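Local coordinates for peptidase M42 (Thaumarchaeota archaeon SCGC AB-539-E09, PDB 5DS0), which probably removes N-terminal residues from peptides as a metal-dependent TET aminopeptidase of family M42, with cobalt ions bound here and twelve subunits in the assembly, at residues I192-D197 against L342-I347; F278-A283 against L290-M295; M7-T12 against N27-E32; R219-T224 against G303-N308. All blocks are in the same frame, centred on the assembly; numbering follows the deposited sequence.

Contact 1 (I192-D197 against L342-I347); sequences IRRMKD and LVIELI
Met195, built as selenomethionine, reaches from helix 179-197 to Ile344 and Ile347, which lie one turn apart on helix 333-349. Its CG is turned away from its own carbonyl carbon and lies beside the backbone N (chi1 -74°), and a bend at the last torsion swings the methyl end round to Ile347. The Met195 CE methyl rests 3.7 Å from Ile347 CG2, with SE next to the same methyl. Met195 CE also lies 4.1 Å from Ile344 CG2, while further back Met195 CG meets Ile344 CG1 at 4.1 Å, the two side chains sliding past each other in opposite directions. The CG2 methyls of Ile344 and Ile347 thus both meet the end of the selenomethionine.

Ile344 also extends its CD1 toward the first helix, where Ile344 CD1 touches Arg194 CB at 4.1 Å. Beyond that point the arginine bends at its second and third torsions, and its NH1 makes a salt bridge with Glu337 of helix 333-349. The charged end therefore ties the same two helices together next to the apolar patch. Met195 also touches Ile200, and Ile347 touches His202, so the loop after helix 179-197 adjoins the cluster.

The nearest CA pair across the segments is that of Met195 and Ile344, 7.5 Å apart. With segment axes 10.5 Å apart and crossing at -60°, this is apolar packing of two crossed helices in the alpha/beta catalytic domain of an M42 peptidase.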
loop_
_atom_site.group_PDB
_atom_site.type_symbol
_atom_site.label_atom_id
_atom_site.label_comp_id
_atom_site.label_asym_id
_atom_site.label_seq_id
_atom_site.Cartn_x
_atom_site.Cartn_y
_atom_site.Cartn_z
ATOM N N ILE C 192 5.460 -48.873 32.678
ATOM C CA ILE C 192 5.900 -49.298 33.993
ATOM C C ILE C 192 4.922 -50.302 34.589
ATOM O O ILE C 192 5.340 -51.301 35.173
ATOM C CB ILE C 192 6.095 -48.092 34.931
ATOM C CG1 ILE C 192 7.356 -47.331 34.521
ATOM C CG2 ILE C 192 6.233 -48.533 36.376
ATOM C CD1 ILE C 192 7.423 -45.919 35.054
ATOM N N ARG C 193 3.628 -50.052 34.437
ATOM C CA ARG C 193 2.629 -50.965 34.981
ATOM C C ARG C 193 2.790 -52.339 34.393
ATOM O O ARG C 193 2.847 -53.322 35.121
ATOM C CB ARG C 193 1.213 -50.474 34.706
ATOM C CG ARG C 193 0.146 -51.419 35.245
ATOM C CD ARG C 193 -1.262 -50.933 34.970
ATOM N NE ARG C 193 -1.634 -50.989 33.559
ATOM C CZ ARG C 193 -1.973 -52.082 32.876
ATOM N NH1 ARG C 193 -1.994 -53.274 33.452
ATOM N NH2 ARG C 193 -2.268 -51.959 31.582
ATOM N N ARG C 194 2.872 -52.401 33.075
ATOM C CA ARG C 194 2.968 -53.675 32.379
ATOM C C ARG C 194 4.224 -54.457 32.691
ATOM O O ARG C 194 4.204 -55.683 32.736
ATOM C CB ARG C 194 2.848 -53.480 30.870
ATOM C CG ARG C 194 1.363 -53.605 30.482
ATOM C CD ARG C 194 0.805 -52.670 29.344
ATOM N NE ARG C 194 1.269 -53.128 28.042
ATOM C CZ ARG C 194 0.758 -52.823 26.845
ATOM N NH1 ARG C 194 1.369 -53.354 25.818
ATOM N NH2 ARG C 194 -0.311 -52.023 26.621
HETATM N N MSE C 195 5.317 -53.745 32.908
HETATM C CA MSE C 195 6.581 -54.389 33.241
HETATM C C MSE C 195 6.495 -55.077 34.575
HETATM O O MSE C 195 7.024 -56.179 34.737
HETATM C CB MSE C 195 7.699 -53.352 33.196
HETATM C CG MSE C 195 7.959 -53.048 31.731
HETATM SE SE MSE C 195 9.614 -52.027 31.470
HETATM C CE MSE C 195 10.709 -53.479 30.690
ATOM N N LYS C 196 5.838 -54.442 35.540
ATOM C CA LYS C 196 5.621 -55.075 36.821
ATOM C C LYS C 196 4.624 -56.225 36.700
ATOM O O LYS C 196 4.931 -57.335 37.118
ATOM C CB LYS C 196 5.169 -54.074 37.869
ATOM C CG LYS C 196 4.995 -54.728 39.228
ATOM C CD LYS C 196 5.399 -53.817 40.370
ATOM C CE LYS C 196 5.474 -54.583 41.684
ATOM N NZ LYS C 196 5.805 -53.661 42.800
ATOM N N ASP C 197 3.464 -55.975 36.096
ATOM C CA ASP C 197 2.418 -57.005 35.946
ATOM C C ASP C 197 2.872 -58.293 35.271
ATOM O O ASP C 197 2.463 -59.376 35.678
ATOM C CB ASP C 197 1.202 -56.470 35.172
ATOM C CG ASP C 197 0.116 -55.922 36.083
ATOM O OD1 ASP C 197 0.044 -56.327 37.270
ATOM O OD2 ASP C 197 -0.684 -55.086 35.625
ATOM N N LEU C 342 6.893 -50.275 22.121
ATOM C CA LEU C 342 8.229 -49.857 21.741
ATOM C C LEU C 342 9.091 -49.476 22.949
ATOM O O LEU C 342 10.246 -49.896 23.027
ATOM C CB LEU C 342 8.161 -48.677 20.771
ATOM C CG LEU C 342 9.505 -48.097 20.335
ATOM C CD1 LEU C 342 10.356 -49.147 19.640
ATOM C CD2 LEU C 342 9.292 -46.893 19.431
ATOM N N VAL C 343 8.531 -48.689 23.866
ATOM C CA VAL C 343 9.296 -48.214 25.028
ATOM C C VAL C 343 9.726 -49.405 25.892
ATOM O O VAL C 343 10.853 -49.435 26.377
ATOM C CB VAL C 343 8.599 -47.111 25.918
ATOM C CG1 VAL C 343 8.670 -45.734 25.269
ATOM C CG2 VAL C 343 7.159 -47.430 26.250
ATOM N N ILE C 344 8.860 -50.403 26.030
ATOM C CA ILE C 344 9.203 -51.604 26.769
ATOM C C ILE C 344 10.392 -52.325 26.132
ATOM O O ILE C 344 11.359 -52.653 26.818
ATOM C CB ILE C 344 7.985 -52.534 26.896
ATOM C CG1 ILE C 344 6.980 -51.930 27.890
ATOM C CG2 ILE C 344 8.395 -53.924 27.355
ATOM C CD1 ILE C 344 5.621 -52.596 27.916
ATOM N N GLU C 345 10.333 -52.549 24.821
ATOM C CA GLU C 345 11.430 -53.210 24.123
ATOM C C GLU C 345 12.737 -52.458 24.303
ATOM O O GLU C 345 13.794 -53.061 24.417
ATOM C CB GLU C 345 11.135 -53.347 22.630
ATOM C CG GLU C 345 9.941 -54.216 22.276
ATOM C CD GLU C 345 9.927 -55.535 23.017
ATOM O OE1 GLU C 345 10.859 -56.351 22.832
ATOM O OE2 GLU C 345 8.959 -55.769 23.758
ATOM N N LEU C 346 12.675 -51.137 24.286
ATOM C CA LEU C 346 13.878 -50.325 24.452
ATOM C C LEU C 346 14.450 -50.533 25.836
ATOM O O LEU C 346 15.633 -50.827 25.986
ATOM C CB LEU C 346 13.574 -48.847 24.255
ATOM C CG LEU C 346 13.140 -48.444 22.851
ATOM C CD1 LEU C 346 12.677 -47.003 22.869
ATOM C CD2 LEU C 346 14.265 -48.617 21.852
ATOM N N ILE C 347 13.600 -50.401 26.839
ATOM C CA ILE C 347 14.029 -50.547 28.219
ATOM C C ILE C 347 14.637 -51.927 28.493
ATOM O O ILE C 347 15.619 -52.037 29.219
ATOM C CB ILE C 347 12.850 -50.258 29.174
ATOM C CG1 ILE C 347 12.518 -48.773 29.134
ATOM C CG2 ILE C 347 13.166 -50.665 30.607
ATOM C CD1 ILE C 347 11.142 -48.458 29.649
#

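Contact 2 (F278-A283 against L290-M295); sequences FVINVA and LQLSQM
Leu290 CD2 nestles against Ala283 and Ile280 of helix 273-285, just before strand 291-295 begins. Strand 261-263, this helix and strand 291-295 form a beta-alpha-beta crossover: the two strands are parallel neighbours in the large mixed sheet, and the contact packs the connecting helix back onto the start of the second strand.

The segments meet through apolar groups. Leu290 holds its CG opposite the backbone N (chi1 -175°), which carries the isobutyl group to the helix. There Leu290 CD2 lies 3.8 Å from Ala283 CB and 4.0 Å from Ile280 CA, with Val279 CG1 more loosely placed at 4.4 Å. One methyl thus faces three helix residues, two consecutive and the third one turn after the first of them. The small side chain of Ala283 lets the leucine come close to the helix backbone, and Leu290 CB too is near Ala283 CB, at 4.2 Å. Leu262 of strand 261-263 touches Val279, Ile280 and Leu290 and so completes this cluster from the first strand of the crossover.

Polar bonds tie the strand to its surroundings: Gln291 and Ser293 bond through their backbones to Leu262, the Ser293 hydroxyl bonds to Asp239, and the Gln294 amide pairs with Asn86 and with the carbonyl of Val74, both of a neighbouring subunit.

Further along, Leu292 packs on Val155 of that neighbouring subunit and also meets the helix: the side chains of Ile280 and Leu292 cross at about a right angle, with Ile280 CD1 4.0 Å from Leu292 CD2.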
loop_
_atom_site.group_PDB
_atom_site.type_symbol
_atom_site.label_atom_id
_atom_site.label_comp_id
_atom_site.label_asym_id
_atom_site.label_seq_id
_atom_site.Cartn_x
_atom_site.Cartn_y
_atom_site.Cartn_z
ATOM N N PHE C 278 19.667 -46.999 17.430
ATOM C CA PHE C 278 19.240 -48.042 18.337
ATOM C C PHE C 278 17.727 -48.196 18.346
ATOM O O PHE C 278 17.201 -49.301 18.187
ATOM C CB PHE C 278 19.758 -47.716 19.737
ATOM C CG PHE C 278 19.257 -48.633 20.824
ATOM C CD1 PHE C 278 19.828 -49.887 21.020
ATOM C CD2 PHE C 278 18.232 -48.225 21.677
ATOM C CE1 PHE C 278 19.378 -50.720 22.032
ATOM C CE2 PHE C 278 17.779 -49.057 22.690
ATOM C CZ PHE C 278 18.354 -50.306 22.867
ATOM N N VAL C 279 17.023 -47.088 18.489
ATOM C CA VAL C 279 15.563 -47.118 18.492
ATOM C C VAL C 279 15.002 -47.614 17.150
ATOM O O VAL C 279 14.094 -48.438 17.118
ATOM C CB VAL C 279 14.980 -45.731 18.816
ATOM C CG1 VAL C 279 13.459 -45.751 18.730
ATOM C CG2 VAL C 279 15.417 -45.288 20.202
ATOM N N ILE C 280 15.553 -47.123 16.050
ATOM C CA ILE C 280 15.108 -47.549 14.736
ATOM C C ILE C 280 15.225 -49.065 14.585
ATOM O O ILE C 280 14.309 -49.703 14.049
ATOM C CB ILE C 280 15.882 -46.832 13.605
ATOM C CG1 ILE C 280 15.432 -45.370 13.520
ATOM C CG2 ILE C 280 15.638 -47.492 12.258
ATOM C CD1 ILE C 280 16.368 -44.475 12.739
ATOM N N ASN C 281 16.330 -49.633 15.071
ATOM C CA ASN C 281 16.574 -51.075 14.950
ATOM C C ASN C 281 15.713 -51.890 15.888
ATOM O O ASN C 281 15.158 -52.911 15.490
ATOM C CB ASN C 281 18.037 -51.412 15.184
ATOM C CG ASN C 281 18.944 -50.810 14.124
ATOM O OD1 ASN C 281 18.512 -50.467 13.016
ATOM N ND2 ASN C 281 20.214 -50.647 14.469
ATOM N N VAL C 282 15.581 -51.439 17.128
ATOM C CA VAL C 282 14.723 -52.130 18.063
ATOM C C VAL C 282 13.303 -52.219 17.507
ATOM O O VAL C 282 12.657 -53.267 17.601
ATOM C CB VAL C 282 14.725 -51.448 19.436
ATOM C CG1 VAL C 282 13.613 -51.996 20.329
ATOM C CG2 VAL C 282 16.079 -51.645 20.109
ATOM N N ALA C 283 12.831 -51.125 16.916
ATOM C CA ALA C 283 11.488 -51.076 16.355
ATOM C C ALA C 283 11.341 -52.016 15.167
ATOM O O ALA C 283 10.346 -52.720 15.055
ATOM C CB ALA C 283 11.134 -49.657 15.951
ATOM N N LEU C 290 7.257 -47.339 12.663
ATOM C CA LEU C 290 7.901 -46.181 13.248
ATOM C C LEU C 290 8.112 -45.109 12.190
ATOM O O LEU C 290 8.738 -45.369 11.171
ATOM C CB LEU C 290 9.232 -46.608 13.842
ATOM C CG LEU C 290 9.992 -45.528 14.599
ATOM C CD1 LEU C 290 9.282 -45.170 15.896
ATOM C CD2 LEU C 290 11.414 -45.982 14.890
ATOM N N GLN C 291 7.593 -43.908 12.419
ATOM C CA GLN C 291 7.668 -42.844 11.411
ATOM C C GLN C 291 8.776 -41.844 11.731
ATOM O O GLN C 291 8.775 -41.243 12.790
ATOM C CB GLN C 291 6.344 -42.086 11.321
ATOM C CG GLN C 291 5.115 -42.962 11.154
ATOM C CD GLN C 291 3.851 -42.156 10.961
ATOM O OE1 GLN C 291 3.676 -41.502 9.938
ATOM N NE2 GLN C 291 2.976 -42.159 11.962
ATOM N N LEU C 292 9.725 -41.672 10.822
ATOM C CA LEU C 292 10.759 -40.673 11.028
ATOM C C LEU C 292 10.152 -39.299 10.901
ATOM O O LEU C 292 9.456 -39.016 9.936
ATOM C CB LEU C 292 11.884 -40.849 10.022
ATOM C CG LEU C 292 12.688 -42.138 10.168
ATOM C CD1 LEU C 292 13.865 -42.112 9.210
ATOM C CD2 LEU C 292 13.182 -42.343 11.592
ATOM N N SER C 293 10.416 -38.456 11.891
ATOM C CA SER C 293 9.774 -37.153 12.013
ATOM C C SER C 293 10.788 -36.046 12.277
ATOM O O SER C 293 11.903 -36.301 12.708
ATOM C CB SER C 293 8.776 -37.195 13.164
ATOM O OG SER C 293 8.401 -35.896 13.574
ATOM N N GLN C 294 10.383 -34.812 12.008
ATOM C CA GLN C 294 11.231 -33.660 12.238
ATOM C C GLN C 294 10.362 -32.471 12.596
ATOM O O GLN C 294 9.465 -32.167 11.858
ATOM C CB GLN C 294 12.038 -33.373 10.973
ATOM C CG GLN C 294 13.499 -33.068 11.243
ATOM C CD GLN C 294 14.357 -33.070 9.985
ATOM O OE1 GLN C 294 14.502 -32.041 9.323
ATOM N NE2 GLN C 294 14.945 -34.224 9.660
HETATM N N MSE C 295 10.622 -31.803 13.715
HETATM C CA MSE C 295 9.832 -30.630 14.121
HETATM C C MSE C 295 10.682 -29.389 14.013
HETATM O O MSE C 295 11.296 -28.939 14.989
HETATM C CB MSE C 295 9.270 -30.790 15.534
HETATM C CG MSE C 295 8.720 -32.196 15.798
HETATM SE SE MSE C 295 8.244 -32.503 17.697
HETATM C CE MSE C 295 9.365 -31.206 18.682
#

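Contact 3 (M7-T12 against N27-E32); sequences MELMKT and NAICKE
Thr12 and Leu9 meet Ile29 without any ring between them, and the flat group involved is the peptide carbonyl of Glu8, one turn before Thr12. Two donors approach its oxygen from opposite faces of the peptide plane: the Thr12 hydroxyl, with OG1 2.7 Å from Glu8 O and tilted 25° out of that plane, and the backbone N of Thr12, 3.0 Å from the same oxygen.

This grip on the hydroxyl helps to set the turn of the threonine. With OG1 beside the backbone N (chi1 -62°), the methyl CG2 stands anti to that N and points across to the second helix. Thr12 CG2 meets Ile29 CD1 at 3.7 Å and is 4.0 Å from Ile29 CG1, so the threonine divides its branches between its own helix and its neighbour. With a serine here, the loss of CG2 would probably open a gap beside Ile29 CD1 and give that end of the isoleucine more freedom to turn.

Ile29 uses its other branch on Leu9. Ile29 CG2 lies 4.0 Å from Leu9 CD1, and Thr12 CG2 is equally near to Ile29 CG2, so both branches of Ile29 are engaged by residues three apart on one face of helix 2-15.

The arrangement is apolar packing of two successive N-terminal helices, and Ile29 also touches Leu13 and Ala16, close to where the chain turns between them. Leu9 reaches Phe186 of helix 179-197, while Cys30 packs on Met189 of that same helix and on Phe51 of strand 49-53, so helix 24-34 also lies against the mixed sheet of the alpha/beta fold.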
loop_
_atom_site.group_PDB
_atom_site.type_symbol
_atom_site.label_atom_id
_atom_site.label_comp_id
_atom_site.label_asym_id
_atom_site.label_seq_id
_atom_site.Cartn_x
_atom_site.Cartn_y
_atom_site.Cartn_z
HETATM N N MSE C 7 -8.512 -47.313 30.126
HETATM C CA MSE C 7 -9.352 -46.340 29.453
HETATM C C MSE C 7 -9.928 -45.371 30.430
HETATM O O MSE C 7 -10.149 -44.221 30.066
HETATM C CB MSE C 7 -10.455 -47.022 28.642
HETATM C CG MSE C 7 -9.880 -47.629 27.357
HETATM SE SE MSE C 7 -9.026 -46.270 26.154
HETATM C CE MSE C 7 -7.272 -47.193 26.038
ATOM N N GLU C 8 -10.195 -45.814 31.657
ATOM C CA GLU C 8 -10.707 -44.916 32.712
ATOM C C GLU C 8 -9.616 -43.924 33.108
ATOM O O GLU C 8 -9.906 -42.779 33.379
ATOM C CB GLU C 8 -11.216 -45.701 33.943
ATOM C CG GLU C 8 -12.178 -44.964 34.968
ATOM C CD GLU C 8 -12.692 -45.878 36.114
ATOM O OE1 GLU C 8 -11.997 -46.889 36.450
ATOM O OE2 GLU C 8 -13.802 -45.585 36.702
ATOM N N LEU C 9 -8.364 -44.367 33.099
ATOM C CA LEU C 9 -7.251 -43.474 33.347
ATOM C C LEU C 9 -7.127 -42.445 32.237
ATOM O O LEU C 9 -7.086 -41.253 32.500
ATOM C CB LEU C 9 -5.948 -44.244 33.461
ATOM C CG LEU C 9 -4.689 -43.382 33.571
ATOM C CD1 LEU C 9 -4.704 -42.607 34.866
ATOM C CD2 LEU C 9 -3.427 -44.215 33.478
HETATM N N MSE C 10 -7.118 -42.910 30.993
HETATM C CA MSE C 10 -7.040 -42.008 29.844
HETATM C C MSE C 10 -8.099 -40.952 29.957
HETATM O O MSE C 10 -7.798 -39.783 29.913
HETATM C CB MSE C 10 -7.127 -42.742 28.504
HETATM C CG MSE C 10 -6.517 -41.864 27.424
HETATM SE SE MSE C 10 -6.696 -42.638 25.606
HETATM C CE MSE C 10 -5.269 -43.977 25.829
ATOM N N LYS C 11 -9.351 -41.356 30.107
ATOM C CA LYS C 11 -10.466 -40.411 30.216
ATOM C C LYS C 11 -10.232 -39.392 31.325
ATOM O O LYS C 11 -10.398 -38.199 31.139
ATOM C CB LYS C 11 -11.774 -41.177 30.467
ATOM C CG LYS C 11 -13.022 -40.324 30.555
ATOM C CD LYS C 11 -14.248 -41.213 30.639
ATOM C CE LYS C 11 -15.509 -40.530 30.133
ATOM N NZ LYS C 11 -16.017 -39.572 31.151
ATOM N N THR C 12 -9.850 -39.881 32.484
ATOM C CA THR C 12 -9.690 -39.038 33.643
ATOM C C THR C 12 -8.581 -38.016 33.464
ATOM O O THR C 12 -8.730 -36.859 33.865
ATOM C CB THR C 12 -9.428 -39.911 34.872
ATOM O OG1 THR C 12 -10.568 -40.740 35.062
ATOM C CG2 THR C 12 -9.229 -39.080 36.117
ATOM N N ASN C 27 -1.495 -34.636 38.524
ATOM C CA ASN C 27 -0.418 -35.435 39.072
ATOM C C ASN C 27 -0.879 -36.293 40.247
ATOM O O ASN C 27 -0.290 -37.323 40.535
ATOM C CB ASN C 27 0.777 -34.533 39.397
ATOM C CG ASN C 27 1.624 -34.259 38.161
ATOM O OD1 ASN C 27 1.225 -34.571 37.041
ATOM N ND2 ASN C 27 2.794 -33.678 38.354
ATOM N N ALA C 28 -1.937 -35.860 40.933
ATOM C CA ALA C 28 -2.582 -36.677 41.969
ATOM C C ALA C 28 -3.184 -37.931 41.345
ATOM O O ALA C 28 -3.086 -39.018 41.900
ATOM C CB ALA C 28 -3.652 -35.873 42.683
ATOM N N ILE C 29 -3.810 -37.762 40.195
ATOM C CA ILE C 29 -4.397 -38.883 39.462
ATOM C C ILE C 29 -3.335 -39.895 39.066
ATOM O O ILE C 29 -3.569 -41.107 39.114
ATOM C CB ILE C 29 -5.134 -38.386 38.198
ATOM C CG1 ILE C 29 -6.448 -37.707 38.602
ATOM C CG2 ILE C 29 -5.415 -39.526 37.237
ATOM C CD1 ILE C 29 -6.889 -36.625 37.649
ATOM N N CYS C 30 -2.174 -39.381 38.673
ATOM C CA CYS C 30 -1.041 -40.216 38.309
ATOM C C CYS C 30 -0.514 -40.983 39.514
ATOM O O CYS C 30 -0.263 -42.174 39.415
ATOM C CB CYS C 30 0.079 -39.369 37.687
ATOM S SG CYS C 30 -0.336 -38.650 36.077
ATOM N N LYS C 31 -0.351 -40.309 40.646
ATOM C CA LYS C 31 0.136 -40.979 41.856
ATOM C C LYS C 31 -0.776 -42.101 42.276
ATOM O O LYS C 31 -0.307 -43.163 42.665
ATOM C CB LYS C 31 0.270 -40.007 43.025
ATOM C CG LYS C 31 1.479 -39.109 42.910
ATOM C CD LYS C 31 1.677 -38.275 44.173
ATOM C CE LYS C 31 1.109 -36.884 43.980
ATOM N NZ LYS C 31 1.094 -36.087 45.233
ATOM N N GLU C 32 -2.079 -41.856 42.208
ATOM C CA GLU C 32 -3.054 -42.844 42.642
ATOM C C GLU C 32 -3.022 -44.096 41.756
ATOM O O GLU C 32 -2.996 -45.217 42.262
ATOM C CB GLU C 32 -4.454 -42.254 42.664
ATOM C CG GLU C 32 -5.440 -43.141 43.403
ATOM C CD GLU C 32 -6.827 -42.534 43.504
ATOM O OE1 GLU C 32 -7.085 -41.501 42.837
ATOM O OE2 GLU C 32 -7.659 -43.082 44.264
#

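Contact 4 (R219-T224 against G303-N308); sequences RGAQTT and GRIHMN
Gln222 and Arg304 pass each other at a slant, and one bond joins their polar groups. Arg304 NE donates to Gln222 OE1 over 3.1 Å, with an N-H...O angle of 159°. The oxygen lies at the edge of the guanidinium, in its plane, whereas NE sits 27° out of the plane of the amide carbonyl; the amide and guanidinium are turned 39° against each other.

The torsions explain the meeting. Gln222 runs out almost straight, whereas Arg304 folds at its second torsion, which brings NE to the amide oxygen. Arg304 CB and CG stay against helix 219-228, Arg304 CB being 4.2 Å from Ala221 CB and Arg304 CG the same distance from Gln222 CB. A methionine in place of Arg304 would probably leave Gln222 OE1 without this donor and its amide freer to turn.

Next to Arg304 in the chain, Ile305 brings CG1 to 4.1 Å from Ala221 O and also packs on Ala233 and Val235 of strand 232-240.

Gln222 further touches Met307 of a neighbouring subunit, and Met307 of this chain touches Gln222 of another, so the pair borders a subunit interface. The Ala221 side chain lies about 11 Å from a bound cobalt ion. Helix 219-228 starts soon after the metal ligands Glu214 and Glu215, which places the contact in the wider surroundings, not the first shell, of the two-metal site of an M42 aminopeptidase.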
loop_
_atom_site.group_PDB
_atom_site.type_symbol
_atom_site.label_atom_id
_atom_site.label_comp_id
_atom_site.label_asym_id
_atom_site.label_seq_id
_atom_site.Cartn_x
_atom_site.Cartn_y
_atom_site.Cartn_z
ATOM N N ARG C 219 10.262 -26.119 31.974
ATOM C CA ARG C 219 10.736 -25.782 33.304
ATOM C C ARG C 219 10.861 -27.002 34.208
ATOM O O ARG C 219 11.878 -27.186 34.851
ATOM C CB ARG C 219 9.845 -24.697 33.916
ATOM C CG ARG C 219 9.910 -23.410 33.115
ATOM C CD ARG C 219 9.168 -22.271 33.771
ATOM N NE ARG C 219 9.170 -21.079 32.914
ATOM C CZ ARG C 219 8.251 -20.113 32.946
ATOM N NH1 ARG C 219 7.217 -20.166 33.792
ATOM N NH2 ARG C 219 8.354 -19.081 32.125
ATOM N N GLY C 220 9.831 -27.830 34.250
ATOM C CA GLY C 220 9.855 -29.033 35.080
ATOM C C GLY C 220 10.863 -30.076 34.631
ATOM O O GLY C 220 11.412 -30.799 35.454
ATOM N N ALA C 221 11.124 -30.141 33.326
ATOM C CA ALA C 221 12.165 -31.014 32.792
ATOM C C ALA C 221 13.559 -30.697 33.352
ATOM O O ALA C 221 14.324 -31.601 33.662
ATOM C CB ALA C 221 12.194 -30.894 31.285
ATOM N N GLN C 222 13.901 -29.412 33.437
ATOM C CA GLN C 222 15.217 -28.988 33.926
ATOM C C GLN C 222 15.447 -29.442 35.357
ATOM O O GLN C 222 16.483 -30.018 35.673
ATOM C CB GLN C 222 15.345 -27.474 33.848
ATOM C CG GLN C 222 16.752 -26.966 34.090
ATOM C CD GLN C 222 16.849 -25.455 33.954
ATOM O OE1 GLN C 222 16.265 -24.870 33.036
ATOM N NE2 GLN C 222 17.570 -24.812 34.871
ATOM N N THR C 223 14.451 -29.201 36.201
ATOM C CA THR C 223 14.517 -29.524 37.613
ATOM C C THR C 223 14.370 -31.018 37.902
ATOM O O THR C 223 15.001 -31.533 38.832
ATOM C CB THR C 223 13.452 -28.749 38.399
ATOM O OG1 THR C 223 12.164 -28.998 37.834
ATOM C CG2 THR C 223 13.745 -27.227 38.370
ATOM N N THR C 224 13.574 -31.726 37.110
ATOM C CA THR C 224 13.473 -33.189 37.226
ATOM C C THR C 224 14.757 -33.890 36.761
ATOM O O THR C 224 15.200 -34.857 37.379
ATOM C CB THR C 224 12.267 -33.741 36.439
ATOM O OG1 THR C 224 11.069 -33.465 37.170
ATOM C CG2 THR C 224 12.381 -35.247 36.239
ATOM N N GLY C 303 14.945 -30.923 25.304
ATOM C CA GLY C 303 15.755 -29.731 25.153
ATOM C C GLY C 303 16.530 -29.369 26.401
ATOM O O GLY C 303 17.640 -28.845 26.294
ATOM N N ARG C 304 15.951 -29.657 27.569
ATOM C CA ARG C 304 16.616 -29.424 28.861
ATOM C C ARG C 304 17.302 -30.657 29.430
ATOM O O ARG C 304 18.389 -30.566 29.990
ATOM C CB ARG C 304 15.617 -28.906 29.896
ATOM C CG ARG C 304 15.178 -27.474 29.692
ATOM C CD ARG C 304 16.313 -26.473 29.675
ATOM N NE ARG C 304 15.756 -25.160 29.979
ATOM C CZ ARG C 304 15.149 -24.354 29.103
ATOM N NH1 ARG C 304 15.051 -24.696 27.818
ATOM N NH2 ARG C 304 14.650 -23.179 29.517
ATOM N N ILE C 305 16.646 -31.802 29.308
ATOM C CA ILE C 305 17.162 -33.053 29.842
ATOM C C ILE C 305 18.533 -33.408 29.278
ATOM O O ILE C 305 19.427 -33.795 30.041
ATOM C CB ILE C 305 16.177 -34.208 29.575
ATOM C CG1 ILE C 305 14.960 -34.061 30.495
ATOM C CG2 ILE C 305 16.838 -35.552 29.816
ATOM C CD1 ILE C 305 13.753 -34.856 30.051
ATOM N N HIS C 306 18.703 -33.271 27.957
ATOM C CA HIS C 306 19.944 -33.708 27.303
ATOM C C HIS C 306 21.120 -32.807 27.631
ATOM O O HIS C 306 22.251 -33.140 27.321
ATOM C CB HIS C 306 19.758 -33.902 25.794
ATOM C CG HIS C 306 20.006 -32.678 24.952
ATOM N ND1 HIS C 306 19.112 -31.631 24.862
ATOM C CD2 HIS C 306 21.015 -32.378 24.095
ATOM C CE1 HIS C 306 19.574 -30.726 24.015
ATOM N NE2 HIS C 306 20.727 -31.156 23.532
HETATM N N MSE C 307 20.836 -31.682 28.279
HETATM C CA MSE C 307 21.832 -30.699 28.658
HETATM C C MSE C 307 22.156 -30.754 30.127
HETATM O O MSE C 307 22.922 -29.929 30.637
HETATM C CB MSE C 307 21.223 -29.311 28.403
HETATM C CG MSE C 307 22.272 -28.375 27.842
HETATM SE SE MSE C 307 21.740 -28.102 25.988
HETATM C CE MSE C 307 20.596 -26.517 26.331
ATOM N N ASN C 308 21.587 -31.727 30.824
ATOM C CA ASN C 308 21.819 -31.889 32.251
ATOM C C ASN C 308 23.255 -32.310 32.558
ATOM O O ASN C 308 23.770 -33.259 31.964
ATOM C CB ASN C 308 20.853 -32.924 32.819
ATOM C CG ASN C 308 21.012 -33.110 34.306
ATOM O OD1 ASN C 308 21.517 -34.130 34.755
ATOM N ND2 ASN C 308 20.610 -32.112 35.075
#

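From the N terminus, contact 3 closes first, a short loop pairing helix 2-15 with helix 24-34 before the central strands begin. The other three are nested one inside another within the later chain, and none cross. Contact 1 is outermost, joining helix 179-197 to helix 333-349; contact 4 lies inside it, linking helix 219-228 to helix 302-305, and contact 2 lies inside contact 4, closing the turn from helix 273-285 to strand 291-295. Contacts 1 and 2 touch directly, Leu346 packing on Phe278 and Leu342 on Ala283, so helix 333-349 bridges them. Contacts 3 and 4 touch none of the others, and contacts 2 and 4 both reach a neighbouring subunit.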